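Local atomic coordinates of LRA-12 (Uncultured bacterium, PDB entry 5AEB), a protein that hydrolyses beta-lactam antibiotics, carbapenems included, as a class B3 di-zinc metallo-beta-lactamase. Residues A184-S196 with S257-N270. Numbering follows the deposited sequence.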
# COMPACT_ATOMS: atom_id res chain seq x y z
N ALA A 184 -1.77 3.43 -5.36
CA ALA A 184 -0.63 3.01 -6.18
C ALA A 184 0.54 2.62 -5.33
O ALA A 184 0.87 3.28 -4.31
CB ALA A 184 -0.20 4.12 -7.14
N ASN A 185 1.21 1.54 -5.75
CA ASN A 185 2.53 1.33 -5.22
C ASN A 185 3.56 1.90 -6.19
O ASN A 185 3.81 1.33 -7.25
CB ASN A 185 2.81 -0.13 -4.92
CG ASN A 185 3.99 -0.26 -4.00
OD1 ASN A 185 5.12 -0.53 -4.46
ND2 ASN A 185 3.78 0.08 -2.73
N MET A 186 4.16 3.04 -5.85
CA MET A 186 5.14 3.71 -6.77
C MET A 186 6.38 2.81 -6.96
O MET A 186 6.88 2.24 -5.99
CB MET A 186 5.53 5.11 -6.24
CG MET A 186 4.32 6.02 -5.95
SD MET A 186 3.13 6.03 -7.30
CE MET A 186 3.93 7.15 -8.46
N PRO A 187 6.88 2.68 -8.21
CA PRO A 187 8.03 1.80 -8.49
C PRO A 187 9.36 2.44 -8.09
O PRO A 187 10.18 2.77 -8.94
CB PRO A 187 7.95 1.60 -10.00
CG PRO A 187 7.34 2.88 -10.49
CD PRO A 187 6.34 3.28 -9.45
N THR A 188 9.56 2.64 -6.81
CA THR A 188 10.82 3.12 -6.33
C THR A 188 11.78 1.93 -6.32
O THR A 188 11.35 0.77 -6.30
CB THR A 188 10.65 3.73 -4.93
OG1 THR A 188 10.10 2.74 -4.04
CG2 THR A 188 9.69 4.98 -4.98
N ILE A 189 13.07 2.23 -6.39
CA ILE A 189 14.12 1.23 -6.37
C ILE A 189 14.78 1.21 -5.00
O ILE A 189 15.20 2.25 -4.46
CB ILE A 189 15.16 1.47 -7.48
CG1 ILE A 189 14.47 1.37 -8.85
CG2 ILE A 189 16.35 0.52 -7.34
CD1 ILE A 189 15.34 1.89 -9.97
N VAL A 190 14.90 0.00 -4.48
CA VAL A 190 15.31 -0.19 -3.11
C VAL A 190 16.82 -0.52 -3.04
O VAL A 190 17.46 -0.26 -2.03
CB VAL A 190 14.42 -1.31 -2.48
CG1 VAL A 190 15.11 -2.03 -1.33
CG2 VAL A 190 13.10 -0.73 -2.03
N ILE A 191 17.35 -1.09 -4.11
CA ILE A 191 18.75 -1.52 -4.15
C ILE A 191 19.71 -0.38 -4.49
O ILE A 191 19.34 0.59 -5.15
CB ILE A 191 18.98 -2.69 -5.14
CG1 ILE A 191 18.03 -2.60 -6.34
CG2 ILE A 191 18.75 -4.01 -4.41
CD1 ILE A 191 18.68 -2.63 -7.71
N GLU A 192 20.95 -0.50 -4.04
CA GLU A 192 21.97 0.50 -4.37
C GLU A 192 22.78 0.12 -5.60
O GLU A 192 23.45 0.96 -6.18
CB GLU A 192 22.85 0.78 -3.16
CG GLU A 192 22.08 1.48 -2.04
CD GLU A 192 22.66 1.24 -0.66
OE1 GLU A 192 22.86 0.06 -0.27
OE2 GLU A 192 22.90 2.24 0.06
N LYS A 193 22.70 -1.14 -6.02
CA LYS A 193 23.48 -1.65 -7.15
C LYS A 193 22.69 -1.70 -8.46
O LYS A 193 21.50 -1.38 -8.50
CB LYS A 193 24.12 -3.01 -6.81
CG LYS A 193 23.14 -4.14 -6.50
CD LYS A 193 23.87 -5.42 -6.09
CE LYS A 193 24.19 -5.44 -4.60
NZ LYS A 193 25.35 -6.31 -4.27
N LYS A 194 23.37 -2.09 -9.54
CA LYS A 194 22.78 -2.26 -10.87
C LYS A 194 21.85 -3.46 -10.88
O LYS A 194 22.10 -4.45 -10.19
CB LYS A 194 23.89 -2.49 -11.90
CG LYS A 194 24.24 -1.31 -12.78
CD LYS A 194 24.93 -0.19 -12.01
CE LYS A 194 24.78 1.14 -12.73
NZ LYS A 194 25.32 2.22 -11.86
N PHE A 195 20.80 -3.39 -11.70
CA PHE A 195 19.85 -4.49 -11.86
C PHE A 195 20.51 -5.82 -12.17
O PHE A 195 20.15 -6.86 -11.59
CB PHE A 195 18.83 -4.18 -12.97
CG PHE A 195 17.83 -3.13 -12.59
CD1 PHE A 195 17.18 -3.17 -11.37
CD2 PHE A 195 17.50 -2.12 -13.49
CE1 PHE A 195 16.24 -2.20 -11.03
CE2 PHE A 195 16.57 -1.16 -13.16
CZ PHE A 195 15.93 -1.20 -11.93
N SER A 196 21.50 -5.77 -13.07
CA SER A 196 22.25 -6.96 -13.51
C SER A 196 22.95 -7.70 -12.38
O SER A 196 23.27 -8.87 -12.53
CB SER A 196 23.27 -6.58 -14.58
OG SER A 196 24.34 -5.83 -14.02
N SER A 257 6.11 12.14 -10.70
CA SER A 257 6.67 11.11 -9.89
C SER A 257 7.14 9.92 -10.76
O SER A 257 8.24 9.39 -10.56
CB SER A 257 5.64 10.69 -8.84
OG SER A 257 6.11 9.60 -8.11
N LEU A 258 6.34 9.53 -11.76
CA LEU A 258 6.75 8.41 -12.59
C LEU A 258 7.95 8.75 -13.51
O LEU A 258 8.77 7.89 -13.83
CB LEU A 258 5.59 7.85 -13.41
CG LEU A 258 4.48 7.10 -12.66
CD1 LEU A 258 3.40 6.71 -13.65
CD2 LEU A 258 4.99 5.88 -11.90
N ASP A 259 8.00 10.01 -13.95
CA ASP A 259 9.13 10.54 -14.70
C ASP A 259 10.42 10.34 -13.89
O ASP A 259 11.35 9.72 -14.37
CB ASP A 259 8.91 12.04 -14.95
CG ASP A 259 9.67 12.55 -16.14
OD1 ASP A 259 10.47 11.80 -16.74
OD2 ASP A 259 9.46 13.72 -16.49
N LYS A 260 10.44 10.87 -12.66
CA LYS A 260 11.55 10.70 -11.72
C LYS A 260 11.91 9.22 -11.52
O LYS A 260 13.07 8.84 -11.57
CB LYS A 260 11.22 11.32 -10.39
CG LYS A 260 11.47 12.83 -10.38
CD LYS A 260 10.45 13.59 -9.55
CE LYS A 260 10.59 13.30 -8.05
NZ LYS A 260 9.29 13.40 -7.31
N LEU A 261 10.90 8.38 -11.35
CA LEU A 261 11.18 6.98 -11.11
C LEU A 261 11.69 6.28 -12.38
O LEU A 261 12.46 5.33 -12.31
CB LEU A 261 9.96 6.29 -10.50
CG LEU A 261 9.46 6.84 -9.15
CD1 LEU A 261 8.14 6.17 -8.84
CD2 LEU A 261 10.45 6.66 -8.00
N GLN A 262 11.26 6.77 -13.54
CA GLN A 262 11.75 6.32 -14.84
C GLN A 262 13.26 6.60 -15.00
O GLN A 262 14.02 5.69 -15.35
CB GLN A 262 10.94 6.96 -15.96
CG GLN A 262 11.53 6.84 -17.36
CD GLN A 262 11.45 5.42 -17.89
OE1 GLN A 262 10.44 4.73 -17.69
NE2 GLN A 262 12.51 4.97 -18.54
N LYS A 263 13.68 7.84 -14.71
CA LYS A 263 15.11 8.23 -14.72
C LYS A 263 15.93 7.38 -13.75
O LYS A 263 17.09 7.03 -14.04
CB LYS A 263 15.27 9.71 -14.36
CG LYS A 263 14.53 10.68 -15.27
CD LYS A 263 14.72 10.34 -16.75
CE LYS A 263 13.54 10.75 -17.61
NZ LYS A 263 13.35 12.23 -17.60
N GLU A 264 15.33 7.07 -12.60
CA GLU A 264 15.94 6.23 -11.60
C GLU A 264 16.16 4.82 -12.15
O GLU A 264 17.25 4.26 -12.00
CB GLU A 264 15.06 6.21 -10.35
CG GLU A 264 15.70 5.55 -9.15
CD GLU A 264 16.92 6.29 -8.70
OE1 GLU A 264 17.95 6.26 -9.40
OE2 GLU A 264 16.86 6.93 -7.63
N TYR A 265 15.13 4.26 -12.78
CA TYR A 265 15.20 2.97 -13.45
C TYR A 265 16.35 2.91 -14.47
O TYR A 265 17.07 1.92 -14.53
CB TYR A 265 13.86 2.65 -14.11
CG TYR A 265 13.90 1.61 -15.22
CD1 TYR A 265 14.03 0.27 -14.93
CD2 TYR A 265 13.79 1.99 -16.55
CE1 TYR A 265 14.06 -0.68 -15.92
CE2 TYR A 265 13.81 1.04 -17.56
CZ TYR A 265 13.95 -0.29 -17.23
OH TYR A 265 13.97 -1.24 -18.22
N GLU A 266 16.52 3.98 -15.25
CA GLU A 266 17.59 4.11 -16.25
C GLU A 266 19.00 4.08 -15.66
O GLU A 266 19.90 3.45 -16.22
CB GLU A 266 17.40 5.37 -17.10
CG GLU A 266 16.36 5.23 -18.20
CD GLU A 266 15.89 6.56 -18.78
OE1 GLU A 266 16.72 7.49 -18.91
OE2 GLU A 266 14.70 6.67 -19.13
N LYS A 267 19.21 4.77 -14.55
CA LYS A 267 20.46 4.70 -13.82
C LYS A 267 20.72 3.29 -13.26
O LYS A 267 21.88 2.86 -13.14
CB LYS A 267 20.43 5.70 -12.67
CG LYS A 267 20.58 7.16 -13.08
CD LYS A 267 20.39 8.09 -11.89
CE LYS A 267 20.97 9.48 -12.15
NZ LYS A 267 20.27 10.18 -13.26
N HIS A 268 19.62 2.61 -12.93
CA HIS A 268 19.49 1.32 -12.22
C HIS A 268 19.39 1.33 -10.66
O HIS A 268 19.43 0.25 -10.08
CB HIS A 268 20.44 0.22 -12.79
CG HIS A 268 20.46 0.12 -14.32
ND1 HIS A 268 19.39 0.41 -15.10
CD2 HIS A 268 21.50 -0.27 -15.21
CE1 HIS A 268 19.71 0.22 -16.40
NE2 HIS A 268 21.00 -0.19 -16.47
N LEU A 269 19.20 2.47 -9.96
CA LEU A 269 19.38 2.43 -8.48
C LEU A 269 19.10 3.66 -7.51
O LEU A 269 18.91 4.74 -7.86
CB LEU A 269 20.78 1.87 -8.17
CG LEU A 269 22.01 2.77 -8.56
CD1 LEU A 269 22.57 3.55 -7.36
CD2 LEU A 269 23.15 2.01 -9.27
N ASN A 270 19.12 3.34 -6.22
CA ASN A 270 18.94 4.26 -5.11
C ASN A 270 18.25 3.56 -3.96
O ASN A 270 18.88 3.16 -2.98
CB ASN A 270 18.13 5.48 -5.52
CG ASN A 270 18.36 6.67 -4.60
OD1 ASN A 270 19.35 6.73 -3.86
ND2 ASN A 270 17.43 7.64 -4.63
O HOH W 1 12.43 4.03 -9.90
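Water 1 joins the two segments: the water oxygen lies 2.8 Å from P187 O and 2.7 Å from L261 O, donating to both, a bridge from the loop to the helix backbone. The single direct hydrogen bond across the contact is N270 N to I191 O, 3.0 Å and nearly straight (167° at the hydrogen), which ties the end of the modelled chain back to the loop. Apolar contacts accompany these links. L261 has CG anti to its carbonyl carbon, and its two methyls divide the work: CD1 meets P187 CD at 3.5 Å, tighter than usual for carbons, while CD2 lies beside T188 CG2. The bent chain of M186 brings CE to L258 CD2, and I189 reaches the helix with CD1, close to Y265 CA. Farther along, F195, Y265 and H268 form an aromatic cluster: the F195 and Y265 rings meet rim to rim, planes 42° apart, with F195 CE2 3.4 Å from Y265 CD1. F195 CD2 approaches H268 ND1 obliquely, the rings inclined at 43°, and H268 O lies over the centre of one F195 face. H268 leaves the helix with positive phi; its ND1 donates to Y265 O at 2.8 Å, in the carbonyl plane, which fixes the imidazole's rotation, and K194 CG sits at the imidazole edge. Y208 of helix 204-216 meets the F195 ring, and its OH is hydrogen-bonded to T188 O. Measured between nearest atoms, the T188 side chain comes within about 3 Å of that of the zinc ligand H161, and the V190 side chain, beside the ligand H86, within about 5 Å of a bound zinc ion. The contact joins the C-terminal helix 251-267 to the loop after strand 178-184, which borders the di-zinc site of the alpha-beta/beta-alpha metallo-beta-lactamase fold.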